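Local atomic coordinates of PppA (Pseudomonas aeruginosa, PDB entry 6JKV), a protein that regulates type VI secretion, binds manganese and probably acts as a serine/threonine phosphatase of the PP2C family. Residues Gly130-Ala138 / Leu194-Val203; Arg142-Leu151 / Asp222-Ser230. All coordinates share one frame; numbering follows the deposited sequence.

Overall arrangement
The modelled chain builds two antiparallel sheets packed face to face, with helices on their outer sides, as in the PP2C family. Strand 132-138 comes first, in one sheet, and strand 142-147 follows almost at once in the other. Contact 1 closes when the chain returns at 194-203 and lays strand 197-202 along 132-138 as the sheet's last strand. Contact 2 closes later, when helix 222-229 settles against the hairpin 142-151 at the border of the second sheet. The two closures therefore cross rather than nest. They also touch: Cys135 packs on Leu143 between the sheets, and Arg147 NH2 probably hydrogen-bonds to His202 O.

Contact 1 (Gly130-Ala138 / Leu194-Val203); sequences GNQASCLWA and LELSEAALHV
Strand 132-138 pairs with strand 197-202 as antiparallel neighbours, from Gln132 opposite His202 to Trp137 opposite Ser197, and 197-202 is the outermost strand of its sheet in the PP2C beta-sandwich. Ala133-Leu201, Cys135-Ala199 and Trp137-Ser197 are the hydrogen-bonded pairs, each joined by two backbone bonds; Cys135 N to Ala199 O, at 2.8 Å, is nearly straight (170°). Beyond the Gln132-His202 pair, Val203 N adds one more bond, to Asn131 O at 2.9 Å. Between them, CA-H...O contacts fill in, notably Glu198 CA to Cys135 O at 3.2 Å.

On the face carrying Ala133, Cys135 and Trp137, which looks across to strand 142-147, the Trp137 indole dominates. Its CG sits in the cramped slot between backbone N and carbonyl carbon (chi1 89°), which folds the ring over toward the edge strand. Ser197 CB then lies almost straight above the six-membered ring, 3.3 Å from its centroid, a CH-pi contact; Trp137 CZ3 reaches on to Ala199 CB at 4.3 Å. His158 helps to fix both partners: its ring lies nearly parallel to the indole, and its NE2 bonds to Ser197 OG, while Trp137 NE1 bonds to Arg156 O. Further along, Ala133 CB rests on Val203 CG2 at 3.6 Å.

The other face, with Ser134 and Leu136, is turned to helix 89-114. Here Leu136 and Glu198 run side by side, Leu136 CD2 lying 3.7 Å from Glu198 CG, and the extended glutamate holds Arg97 of that helix in a salt bridge through OE1.

Backbone bonds and apolar contacts thus hold the two strands together, whereas the polar ends of Trp137, Ser197 and Glu198 tie the pair to a nearby loop and to the covering helix.

Contact 2 (Arg142-Leu151 / Asp222-Ser230); sequences RLYRLRGGVL and DSELRDVLS
Arg226 lies against Leu151, Leu146 and Gly149 along its length, starting with its CB, which sits 3.8 Å from Leu151 CB. The next carbon, CG, meets the Leu146 methyl CD1. From there the chain bends, with chi2 at -129° and chi3 at 78°, so that CD passes close beside the Gly149 carbonyl and the guanidinium turns its NH1 edge to that oxygen. At the tip NH1 donates to Gly149 O (2.8 Å, 160°), with the oxygen in the guanidinium plane. NE and NH2 grip Asp227 OD1 side-on, and this salt bridge within the helix, together with the bond to Gly149, holds the group's rotation.

Gly149 belongs to the type I' turn Arg147-Val150, where it and Gly148 both take positive phi; the turn joins strands 142-147 and 150-153 into the hairpin at one border of the second PP2C sheet. Helix 222-229 packs across this hairpin, with helix 234-247 alongside it.

Leu151 CD1 meets Leu229 CD1 at 3.6 Å, the two side chains crossing at about a right angle, while Leu151 CD2 fits between Leu225 CB and the backbone oxygen Asp222 O. Leu146 CD2 touches Leu229 CB at 3.9 Å.

At the start of the helix, Tyr144 takes Leu225 CD1 over one ring face. Its OH makes a weak bond to Asp222 OD1 at 2.9 Å, the carboxylate standing nearly perpendicular to the ring. That same OH accepts a firmer bond from Arg142 NH1 at 2.8 Å, and Arg142 in turn forms a salt bridge with Asp157; the Arg142 side chain lies about 6 Å from that of the manganese ligand Asp214.

Contact 1 (Gly130-Ala138 / Leu194-Val203)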
ATOM      1  N   GLY A 130      15.318   2.348  12.490  1.00 21.55           N
ATOM      2  CA  GLY A 130      16.508   1.490  12.609  1.00 22.12           C
ATOM      3  C   GLY A 130      16.226   0.072  12.131  1.00 21.28           C
ATOM      4  O   GLY A 130      15.831  -0.106  10.950  1.00 21.40           O
ATOM      5  N   ASN A 131      16.365  -0.898  13.038  1.00 21.06           N
ATOM      6  CA  ASN A 131      16.268  -2.352  12.739  1.00 21.78           C
ATOM      7  C   ASN A 131      14.837  -2.871  12.876  1.00 21.46           C
ATOM      8  O   ASN A 131      14.648  -4.082  12.702  1.00 21.52           O
ATOM      9  CB  ASN A 131      17.176  -3.177  13.654  1.00 23.36           C
ATOM     10  CG  ASN A 131      18.627  -2.781  13.502  1.00 23.93           C
ATOM     11  OD1 ASN A 131      19.008  -2.249  12.468  1.00 25.71           O
ATOM     12  ND2 ASN A 131      19.439  -3.004  14.521  1.00 25.16           N
ATOM     13  N   GLN A 132      13.868  -2.019  13.206  1.00 21.40           N
ATOM     14  CA  GLN A 132      12.471  -2.478  13.378  1.00 21.16           C
ATOM     15  C   GLN A 132      11.579  -1.733  12.394  1.00 20.25           C
ATOM     16  O   GLN A 132      11.836  -0.543  12.099  1.00 20.87           O
ATOM     17  CB  GLN A 132      11.975  -2.317  14.814  1.00 22.97           C
ATOM     18  CG  GLN A 132      12.606  -1.161  15.567  1.00 24.55           C
ATOM     19  CD  GLN A 132      12.383  -1.293  17.053  1.00 25.81           C
ATOM     20  OE1 GLN A 132      12.631  -2.354  17.632  1.00 28.27           O
ATOM     21  NE2 GLN A 132      11.891  -0.224  17.669  1.00 24.70           N
ATOM     22  N   ALA A 133      10.570  -2.437  11.896  1.00 18.54           N
ATOM     23  CA  ALA A 133       9.546  -1.856  11.016  1.00 18.06           C
ATOM     24  C   ALA A 133       8.189  -2.439  11.380  1.00 17.43           C
ATOM     25  O   ALA A 133       8.140  -3.491  12.033  1.00 18.23           O
ATOM     26  CB  ALA A 133       9.896  -2.089   9.567  1.00 17.37           C
ATOM     27  N   SER A 134       7.136  -1.719  11.016  1.00 16.73           N
ATOM     28  CA  SER A 134       5.731  -2.138  11.198  1.00 16.72           C
ATOM     29  C   SER A 134       4.996  -1.937   9.880  1.00 16.48           C
ATOM     30  O   SER A 134       5.226  -0.913   9.219  1.00 16.30           O
ATOM     31  CB  SER A 134       5.076  -1.380  12.318  1.00 16.78           C
ATOM     32  OG  SER A 134       5.729  -1.630  13.552  1.00 16.60           O
ATOM     33  N   CYS A 135       4.149  -2.894   9.519  1.00 15.78           N
ATOM     34  CA  CYS A 135       3.214  -2.782   8.384  1.00 15.85           C
ATOM     35  C   CYS A 135       1.799  -2.686   8.948  1.00 16.38           C
ATOM     36  O   CYS A 135       1.416  -3.537   9.771  1.00 16.62           O
ATOM     37  CB  CYS A 135       3.346  -3.967   7.439  1.00 16.17           C
ATOM     38  SG  CYS A 135       2.050  -4.043   6.175  1.00 17.56           S
ATOM     39  N   LEU A 136       1.066  -1.656   8.536  1.00 16.30           N
ATOM     40  CA  LEU A 136      -0.390  -1.544   8.784  1.00 17.00           C
ATOM     41  C   LEU A 136      -1.089  -1.614   7.430  1.00 16.79           C
ATOM     42  O   LEU A 136      -0.623  -0.964   6.481  1.00 16.52           O
ATOM     43  CB  LEU A 136      -0.706  -0.224   9.487  1.00 17.35           C
ATOM     44  CG  LEU A 136      -0.236  -0.101  10.932  1.00 18.54           C
ATOM     45  CD1 LEU A 136      -0.252   1.355  11.383  1.00 19.87           C
ATOM     46  CD2 LEU A 136      -1.081  -0.964  11.855  1.00 19.33           C
ATOM     47  N   TRP A 137      -2.170  -2.378   7.336  1.00 18.05           N
ATOM     48  CA  TRP A 137      -2.915  -2.477   6.060  1.00 17.92           C
ATOM     49  C   TRP A 137      -4.386  -2.800   6.304  1.00 18.50           C
ATOM     50  O   TRP A 137      -4.751  -3.384   7.353  1.00 17.91           O
ATOM     51  CB  TRP A 137      -2.252  -3.490   5.123  1.00 17.59           C
ATOM     52  CG  TRP A 137      -2.727  -4.898   5.292  1.00 18.16           C
ATOM     53  CD1 TRP A 137      -3.721  -5.511   4.586  1.00 18.77           C
ATOM     54  CD2 TRP A 137      -2.214  -5.886   6.205  1.00 17.61           C
ATOM     55  NE1 TRP A 137      -3.867  -6.808   4.999  1.00 18.58           N
ATOM     56  CE2 TRP A 137      -2.953  -7.066   5.985  1.00 18.11           C
ATOM     57  CE3 TRP A 137      -1.206  -5.891   7.178  1.00 17.01           C
ATOM     58  CZ2 TRP A 137      -2.715  -8.234   6.708  1.00 18.83           C
ATOM     59  CZ3 TRP A 137      -0.973  -7.046   7.889  1.00 18.17           C
ATOM     60  CH2 TRP A 137      -1.714  -8.204   7.650  1.00 18.91           C
ATOM     61  N   ALA A 138      -5.188  -2.401   5.326  1.00 18.02           N
ATOM     62  CA  ALA A 138      -6.623  -2.710   5.206  1.00 18.15           C
ATOM     63  C   ALA A 138      -6.981  -2.660   3.723  1.00 16.97           C
ATOM     64  O   ALA A 138      -6.893  -1.574   3.135  1.00 15.39           O
ATOM     65  CB  ALA A 138      -7.430  -1.746   6.038  1.00 18.98           C
ATOM     66  N   LEU A 194     -12.899   1.084  11.634  1.00 25.06           N
ATOM     67  CA  LEU A 194     -11.817   0.616  10.740  1.00 23.52           C
ATOM     68  C   LEU A 194     -10.924  -0.317  11.557  1.00 24.19           C
ATOM     69  O   LEU A 194     -10.396   0.119  12.605  1.00 25.19           O
ATOM     70  CB  LEU A 194     -11.037   1.808  10.192  1.00 22.20           C
ATOM     71  CG  LEU A 194      -9.736   1.462   9.469  1.00 21.06           C
ATOM     72  CD1 LEU A 194     -10.022   0.754   8.155  1.00 20.86           C
ATOM     73  CD2 LEU A 194      -8.919   2.724   9.238  1.00 20.74           C
ATOM     74  N   GLU A 195     -10.808  -1.568  11.123  1.00 23.55           N
ATOM     75  CA  GLU A 195      -9.947  -2.570  11.787  1.00 24.32           C
ATOM     76  C   GLU A 195      -8.714  -2.762  10.910  1.00 22.55           C
ATOM     77  O   GLU A 195      -8.864  -3.340   9.817  1.00 23.49           O
ATOM     78  CB  GLU A 195     -10.693  -3.890  11.985  1.00 26.16           C
ATOM     79  CG  GLU A 195     -12.115  -3.737  12.514  1.00 28.52           C
ATOM     80  CD  GLU A 195     -12.280  -4.068  13.990  1.00 31.23           C
ATOM     81  OE1 GLU A 195     -13.423  -3.927  14.524  1.00 32.78           O
ATOM     82  OE2 GLU A 195     -11.259  -4.469  14.615  1.00 32.83           O
ATOM     83  N   LEU A 196      -7.557  -2.267  11.358  1.00 20.78           N
ATOM     84  CA  LEU A 196      -6.278  -2.408  10.627  1.00 20.02           C
ATOM     85  C   LEU A 196      -5.602  -3.715  11.038  1.00 19.81           C
ATOM     86  O   LEU A 196      -5.609  -4.047  12.236  1.00 21.60           O
ATOM     87  CB  LEU A 196      -5.366  -1.224  10.940  1.00 18.86           C
ATOM     88  CG  LEU A 196      -5.760   0.112  10.316  1.00 18.44           C
ATOM     89  CD1 LEU A 196      -5.190   1.257  11.138  1.00 17.91           C
ATOM     90  CD2 LEU A 196      -5.274   0.205   8.875  1.00 17.38           C
ATOM     91  N   SER A 197      -5.036  -4.425  10.069  1.00 18.60           N
ATOM     92  CA  SER A 197      -4.121  -5.553  10.332  1.00 18.39           C
ATOM     93  C   SER A 197      -2.716  -4.983  10.486  1.00 17.91           C
ATOM     94  O   SER A 197      -2.406  -3.963   9.840  1.00 16.17           O
ATOM     95  CB  SER A 197      -4.216  -6.598   9.271  1.00 18.54           C
ATOM     96  OG  SER A 197      -5.421  -7.337   9.416  1.00 19.95           O
ATOM     97  N   GLU A 198      -1.918  -5.603  11.350  1.00 18.60           N
ATOM     98  CA  GLU A 198      -0.541  -5.156  11.655  1.00 18.65           C
ATOM     99  C   GLU A 198       0.396  -6.361  11.602  1.00 18.78           C
ATOM    100  O   GLU A 198       0.003  -7.466  12.037  1.00 19.20           O
ATOM    101  CB  GLU A 198      -0.488  -4.483  13.025  1.00 19.52           C
ATOM    102  CG  GLU A 198       0.849  -3.819  13.316  1.00 19.93           C
ATOM    103  CD  GLU A 198       0.945  -3.185  14.691  1.00 20.50           C
ATOM    104  OE1 GLU A 198      -0.100  -2.997  15.323  1.00 20.72           O
ATOM    105  OE2 GLU A 198       2.073  -2.906  15.132  1.00 21.65           O
ATOM    106  N   ALA A 199       1.597  -6.152  11.075  1.00 18.04           N
ATOM    107  CA  ALA A 199       2.693  -7.140  11.129  1.00 18.76           C
ATOM    108  C   ALA A 199       3.988  -6.413  11.464  1.00 17.97           C
ATOM    109  O   ALA A 199       4.316  -5.422  10.784  1.00 16.85           O
ATOM    110  CB  ALA A 199       2.800  -7.895   9.828  1.00 19.15           C
ATOM    111  N   ALA A 200       4.686  -6.889  12.492  1.00 18.65           N
ATOM    112  CA  ALA A 200       6.011  -6.373  12.889  1.00 18.13           C
ATOM    113  C   ALA A 200       7.082  -7.078  12.056  1.00 17.96           C
ATOM    114  O   ALA A 200       6.906  -8.270  11.724  1.00 16.43           O
ATOM    115  CB  ALA A 200       6.247  -6.578  14.360  1.00 18.85           C
ATOM    116  N   LEU A 201       8.142  -6.343  11.726  1.00 18.88           N
ATOM    117  CA  LEU A 201       9.265  -6.850  10.901  1.00 18.74           C
ATOM    118  C   LEU A 201      10.577  -6.484  11.582  1.00 18.38           C
ATOM    119  O   LEU A 201      10.716  -5.348  12.046  1.00 17.67           O
ATOM    120  CB  LEU A 201       9.197  -6.236   9.500  1.00 18.64           C
ATOM    121  CG  LEU A 201       7.958  -6.574   8.670  1.00 18.93           C
ATOM    122  CD1 LEU A 201       7.840  -5.621   7.487  1.00 18.90           C
ATOM    123  CD2 LEU A 201       8.002  -8.015   8.187  1.00 19.59           C
ATOM    124  N   HIS A 202      11.491  -7.444  11.649  1.00 19.12           N
ATOM    125  CA  HIS A 202      12.920  -7.203  11.935  1.00 19.54           C
ATOM    126  C   HIS A 202      13.625  -6.958  10.601  1.00 18.60           C
ATOM    127  O   HIS A 202      13.560  -7.825   9.727  1.00 18.42           O
ATOM    128  CB  HIS A 202      13.498  -8.372  12.728  1.00 21.57           C
ATOM    129  CG  HIS A 202      14.985  -8.379  12.777  1.00 22.99           C
ATOM    130  ND1 HIS A 202      15.719  -7.489  13.549  1.00 24.03           N
ATOM    131  CD2 HIS A 202      15.882  -9.147  12.130  1.00 24.12           C
ATOM    132  CE1 HIS A 202      17.003  -7.720  13.379  1.00 24.09           C
ATOM    133  NE2 HIS A 202      17.130  -8.736  12.528  1.00 24.78           N
ATOM    134  N   VAL A 203      14.234  -5.789  10.450  1.00 18.90           N
ATOM    135  CA  VAL A 203      14.883  -5.365   9.178  1.00 18.71           C
ATOM    136  C   VAL A 203      16.369  -5.707   9.259  1.00 19.50           C
ATOM    137  O   VAL A 203      17.002  -5.395  10.285  1.00 19.00           O
ATOM    138  CB  VAL A 203      14.681  -3.869   8.894  1.00 18.52           C
ATOM    139  CG1 VAL A 203      15.095  -3.538   7.470  1.00 18.93           C
ATOM    140  CG2 VAL A 203      13.248  -3.440   9.167  1.00 18.13           C
TER
HETATM  141  O   HOH W   1       4.811  -3.638  14.520  1.00 22.42           O

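Contact 2 (Arg142-Leu151 / Asp222-Ser230)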
ATOM      1  N   ARG A 142      -0.751  -4.578  -1.156  1.00 15.08           N
ATOM      2  CA  ARG A 142       0.155  -5.573  -0.548  1.00 16.13           C
ATOM      3  C   ARG A 142       1.480  -4.923  -0.152  1.00 16.13           C
ATOM      4  O   ARG A 142       1.903  -3.907  -0.770  1.00 16.43           O
ATOM      5  CB  ARG A 142       0.374  -6.746  -1.504  1.00 16.28           C
ATOM      6  CG  ARG A 142      -0.860  -7.612  -1.681  1.00 17.27           C
ATOM      7  CD  ARG A 142      -0.697  -8.585  -2.823  1.00 17.90           C
ATOM      8  NE  ARG A 142      -1.876  -9.420  -2.997  1.00 19.74           N
ATOM      9  CZ  ARG A 142      -1.875 -10.613  -3.575  1.00 21.54           C
ATOM     10  NH1 ARG A 142      -0.748 -11.135  -4.030  1.00 22.54           N
ATOM     11  NH2 ARG A 142      -3.005 -11.286  -3.689  1.00 22.66           N
ATOM     12  N   LEU A 143       2.090  -5.497   0.881  1.00 16.23           N
ATOM     13  CA  LEU A 143       3.525  -5.342   1.187  1.00 15.83           C
ATOM     14  C   LEU A 143       4.205  -6.703   1.045  1.00 16.00           C
ATOM     15  O   LEU A 143       3.720  -7.689   1.651  1.00 15.05           O
ATOM     16  CB  LEU A 143       3.709  -4.801   2.598  1.00 16.00           C
ATOM     17  CG  LEU A 143       5.146  -4.880   3.095  1.00 16.45           C
ATOM     18  CD1 LEU A 143       5.982  -3.769   2.473  1.00 16.15           C
ATOM     19  CD2 LEU A 143       5.195  -4.835   4.606  1.00 17.42           C
ATOM     20  N   TYR A 144       5.288  -6.729   0.273  1.00 15.89           N
ATOM     21  CA  TYR A 144       6.201  -7.883   0.143  1.00 16.78           C
ATOM     22  C   TYR A 144       7.573  -7.517   0.708  1.00 16.99           C
ATOM     23  O   TYR A 144       7.955  -6.339   0.680  1.00 16.77           O
ATOM     24  CB  TYR A 144       6.384  -8.283  -1.318  1.00 17.16           C
ATOM     25  CG  TYR A 144       5.169  -8.823  -2.022  1.00 18.48           C
ATOM     26  CD1 TYR A 144       4.250  -7.968  -2.610  1.00 18.23           C
ATOM     27  CD2 TYR A 144       4.972 -10.185  -2.158  1.00 18.63           C
ATOM     28  CE1 TYR A 144       3.150  -8.461  -3.293  1.00 18.57           C
ATOM     29  CE2 TYR A 144       3.882 -10.692  -2.839  1.00 19.20           C
ATOM     30  CZ  TYR A 144       2.969  -9.826  -3.411  1.00 18.75           C
ATOM     31  OH  TYR A 144       1.896 -10.312  -4.105  1.00 19.96           O
ATOM     32  N   ARG A 145       8.296  -8.522   1.185  1.00 17.66           N
ATOM     33  CA  ARG A 145       9.719  -8.363   1.560  1.00 18.40           C
ATOM     34  C   ARG A 145      10.568  -9.269   0.674  1.00 20.03           C
ATOM     35  O   ARG A 145      10.248 -10.454   0.562  1.00 23.14           O
ATOM     36  CB  ARG A 145       9.937  -8.682   3.036  1.00 18.73           C
ATOM     37  CG  ARG A 145      11.409  -8.825   3.400  1.00 18.73           C
ATOM     38  CD  ARG A 145      11.649  -9.009   4.875  1.00 19.27           C
ATOM     39  NE  ARG A 145      11.069 -10.251   5.347  1.00 19.77           N
ATOM     40  CZ  ARG A 145      10.995 -10.609   6.621  1.00 20.58           C
ATOM     41  NH1 ARG A 145      11.465  -9.808   7.563  1.00 20.98           N
ATOM     42  NH2 ARG A 145      10.415 -11.750   6.945  1.00 21.10           N
ATOM     43  N   LEU A 146      11.608  -8.706   0.063  1.00 19.32           N
ATOM     44  CA  LEU A 146      12.663  -9.482  -0.620  1.00 19.00           C
ATOM     45  C   LEU A 146      13.870  -9.565   0.309  1.00 19.24           C
ATOM     46  O   LEU A 146      14.435  -8.512   0.664  1.00 19.73           O
ATOM     47  CB  LEU A 146      13.034  -8.809  -1.941  1.00 19.04           C
ATOM     48  CG  LEU A 146      14.035  -9.579  -2.795  1.00 19.57           C
ATOM     49  CD1 LEU A 146      13.345 -10.737  -3.492  1.00 20.66           C
ATOM     50  CD2 LEU A 146      14.696  -8.667  -3.810  1.00 19.24           C
ATOM     51  N   ARG A 147      14.243 -10.783   0.686  1.00 19.26           N
ATOM     52  CA  ARG A 147      15.423 -11.054   1.529  1.00 20.00           C
ATOM     53  C   ARG A 147      16.167 -12.261   0.956  1.00 20.89           C
ATOM     54  O   ARG A 147      15.530 -13.293   0.717  1.00 19.44           O
ATOM     55  CB  ARG A 147      14.987 -11.303   2.973  1.00 20.97           C
ATOM     56  CG  ARG A 147      16.117 -11.732   3.895  1.00 22.02           C
ATOM     57  CD  ARG A 147      15.592 -11.918   5.306  1.00 21.75           C
ATOM     58  NE  ARG A 147      15.407 -10.655   6.005  1.00 21.42           N
ATOM     59  CZ  ARG A 147      14.924 -10.531   7.242  1.00 20.29           C
ATOM     60  NH1 ARG A 147      14.553 -11.598   7.924  1.00 20.73           N
ATOM     61  NH2 ARG A 147      14.813  -9.339   7.797  1.00 19.33           N
ATOM     62  N   GLY A 148      17.474 -12.113   0.743  1.00 22.45           N
ATOM     63  CA  GLY A 148      18.326 -13.167   0.161  1.00 23.63           C
ATOM     64  C   GLY A 148      17.798 -13.665  -1.174  1.00 23.80           C
ATOM     65  O   GLY A 148      17.889 -14.872  -1.429  1.00 26.07           O
ATOM     66  N   GLY A 149      17.247 -12.774  -2.000  1.00 23.24           N
ATOM     67  CA  GLY A 149      16.682 -13.140  -3.311  1.00 23.35           C
ATOM     68  C   GLY A 149      15.382 -13.925  -3.208  1.00 23.17           C
ATOM     69  O   GLY A 149      14.935 -14.448  -4.241  1.00 22.36           O
ATOM     70  N   VAL A 150      14.775 -14.000  -2.019  1.00 23.32           N
ATOM     71  CA  VAL A 150      13.493 -14.730  -1.798  1.00 23.31           C
ATOM     72  C   VAL A 150      12.402 -13.716  -1.459  1.00 21.24           C
ATOM     73  O   VAL A 150      12.597 -12.919  -0.520  1.00 20.40           O
ATOM     74  CB  VAL A 150      13.617 -15.792  -0.692  1.00 24.24           C
ATOM     75  CG1 VAL A 150      12.293 -16.506  -0.482  1.00 24.63           C
ATOM     76  CG2 VAL A 150      14.733 -16.789  -0.992  1.00 25.46           C
ATOM     77  N   LEU A 151      11.294 -13.759  -2.199  1.00 21.42           N
ATOM     78  CA  LEU A 151      10.139 -12.858  -1.974  1.00 21.03           C
ATOM     79  C   LEU A 151       9.147 -13.500  -1.005  1.00 20.76           C
ATOM     80  O   LEU A 151       8.896 -14.702  -1.099  1.00 22.39           O
ATOM     81  CB  LEU A 151       9.453 -12.545  -3.304  1.00 21.28           C
ATOM     82  CG  LEU A 151       8.387 -11.461  -3.224  1.00 20.26           C
ATOM     83  CD1 LEU A 151       9.033 -10.109  -2.982  1.00 19.68           C
ATOM     84  CD2 LEU A 151       7.552 -11.438  -4.493  1.00 21.04           C
ATOM     85  N   ASP A 222       4.063 -13.514  -8.432  1.00 22.00           N
ATOM     86  CA  ASP A 222       5.055 -13.263  -7.359  1.00 21.54           C
ATOM     87  C   ASP A 222       6.480 -13.601  -7.809  1.00 21.96           C
ATOM     88  O   ASP A 222       7.409 -12.947  -7.304  1.00 20.51           O
ATOM     89  CB  ASP A 222       4.688 -14.035  -6.098  1.00 21.79           C
ATOM     90  CG  ASP A 222       3.572 -13.362  -5.323  1.00 22.14           C
ATOM     91  OD1 ASP A 222       3.082 -12.298  -5.786  1.00 21.20           O
ATOM     92  OD2 ASP A 222       3.209 -13.894  -4.252  1.00 22.60           O
ATOM     93  N   SER A 223       6.662 -14.580  -8.700  1.00 23.10           N
ATOM     94  CA  SER A 223       8.009 -14.974  -9.181  1.00 23.58           C
ATOM     95  C   SER A 223       8.577 -13.868 -10.074  1.00 22.90           C
ATOM     96  O   SER A 223       9.795 -13.599  -9.999  1.00 23.26           O
ATOM     97  CB  SER A 223       8.001 -16.317  -9.871  1.00 25.19           C
ATOM     98  OG  SER A 223       7.171 -16.307 -11.017  1.00 25.61           O
ATOM     99  N   GLU A 224       7.727 -13.232 -10.877  1.00 21.92           N
ATOM    100  CA  GLU A 224       8.148 -12.089 -11.725  1.00 22.81           C
ATOM    101  C   GLU A 224       8.408 -10.872 -10.839  1.00 21.58           C
ATOM    102  O   GLU A 224       9.368 -10.152 -11.109  1.00 22.30           O
ATOM    103  CB  GLU A 224       7.106 -11.811 -12.805  1.00 23.93           C
ATOM    104  CG  GLU A 224       6.987 -12.946 -13.806  1.00 24.46           C
ATOM    105  CD  GLU A 224       5.739 -12.889 -14.657  1.00 25.55           C
ATOM    106  OE1 GLU A 224       4.735 -12.346 -14.182  1.00 25.38           O
ATOM    107  OE2 GLU A 224       5.786 -13.364 -15.809  1.00 26.41           O
ATOM    108  N   LEU A 225       7.604 -10.657  -9.796  1.00 20.95           N
ATOM    109  CA  LEU A 225       7.867  -9.559  -8.833  1.00 20.11           C
ATOM    110  C   LEU A 225       9.249  -9.773  -8.209  1.00 20.43           C
ATOM    111  O   LEU A 225      10.027  -8.807  -8.148  1.00 20.91           O
ATOM    112  CB  LEU A 225       6.778  -9.509  -7.758  1.00 19.31           C
ATOM    113  CG  LEU A 225       5.362  -9.170  -8.228  1.00 18.96           C
ATOM    114  CD1 LEU A 225       4.424  -9.120  -7.033  1.00 18.36           C
ATOM    115  CD2 LEU A 225       5.313  -7.861  -9.000  1.00 18.16           C
ATOM    116  N   ARG A 226       9.553 -10.998  -7.781  1.00 20.92           N
ATOM    117  CA  ARG A 226      10.869 -11.346  -7.196  1.00 20.81           C
ATOM    118  C   ARG A 226      11.986 -11.041  -8.205  1.00 21.03           C
ATOM    119  O   ARG A 226      13.035 -10.504  -7.790  1.00 19.44           O
ATOM    120  CB  ARG A 226      10.892 -12.824  -6.798  1.00 21.34           C
ATOM    121  CG  ARG A 226      12.166 -13.253  -6.086  1.00 22.10           C
ATOM    122  CD  ARG A 226      12.766 -14.485  -6.732  1.00 23.60           C
ATOM    123  NE  ARG A 226      13.488 -14.143  -7.951  1.00 24.80           N
ATOM    124  CZ  ARG A 226      14.779 -13.830  -8.008  1.00 25.50           C
ATOM    125  NH1 ARG A 226      15.512 -13.832  -6.905  1.00 24.79           N
ATOM    126  NH2 ARG A 226      15.343 -13.526  -9.166  1.00 26.83           N
ATOM    127  N   ASP A 227      11.787 -11.371  -9.483  1.00 21.21           N
ATOM    128  CA  ASP A 227      12.794 -11.126 -10.542  1.00 22.55           C
ATOM    129  C   ASP A 227      13.079  -9.630 -10.670  1.00 21.74           C
ATOM    130  O   ASP A 227      14.268  -9.240 -10.674  1.00 22.93           O
ATOM    131  CB  ASP A 227      12.344 -11.699 -11.883  1.00 23.90           C
ATOM    132  CG  ASP A 227      12.409 -13.209 -11.909  1.00 24.54           C
ATOM    133  OD1 ASP A 227      13.080 -13.776 -11.032  1.00 24.33           O
ATOM    134  OD2 ASP A 227      11.773 -13.795 -12.793  1.00 26.26           O
ATOM    135  N   VAL A 228      12.031  -8.823 -10.778  1.00 21.28           N
ATOM    136  CA  VAL A 228      12.172  -7.361 -11.016  1.00 22.36           C
ATOM    137  C   VAL A 228      12.759  -6.702  -9.762  1.00 21.64           C
ATOM    138  O   VAL A 228      13.610  -5.807  -9.912  1.00 22.29           O
ATOM    139  CB  VAL A 228      10.838  -6.715 -11.428  1.00 22.45           C
ATOM    140  CG1 VAL A 228      11.011  -5.228 -11.674  1.00 22.46           C
ATOM    141  CG2 VAL A 228      10.240  -7.384 -12.654  1.00 23.33           C
ATOM    142  N   LEU A 229      12.337  -7.132  -8.569  1.00 21.11           N
ATOM    143  CA  LEU A 229      12.800  -6.534  -7.292  1.00 20.16           C
ATOM    144  C   LEU A 229      14.285  -6.836  -7.059  1.00 20.17           C
ATOM    145  O   LEU A 229      14.917  -6.077  -6.313  1.00 20.72           O
ATOM    146  CB  LEU A 229      11.962  -7.073  -6.130  1.00 19.94           C
ATOM    147  CG  LEU A 229      10.555  -6.487  -5.996  1.00 20.02           C
ATOM    148  CD1 LEU A 229       9.816  -7.136  -4.834  1.00 20.27           C
ATOM    149  CD2 LEU A 229      10.605  -4.975  -5.811  1.00 19.73           C
ATOM    150  N   SER A 230      14.827  -7.893  -7.664  1.00 20.98           N
ATOM    151  CA  SER A 230      16.238  -8.320  -7.461  1.00 21.89           C
ATOM    152  C   SER A 230      17.179  -7.417  -8.264  1.00 22.38           C
ATOM    153  O   SER A 230      17.981  -7.925  -9.060  1.00 24.12           O
ATOM    154  CB  SER A 230      16.422  -9.769  -7.791  1.00 22.48           C
ATOM    155  OG  SER A 230      15.912 -10.566  -6.734  1.00 23.02           O
TER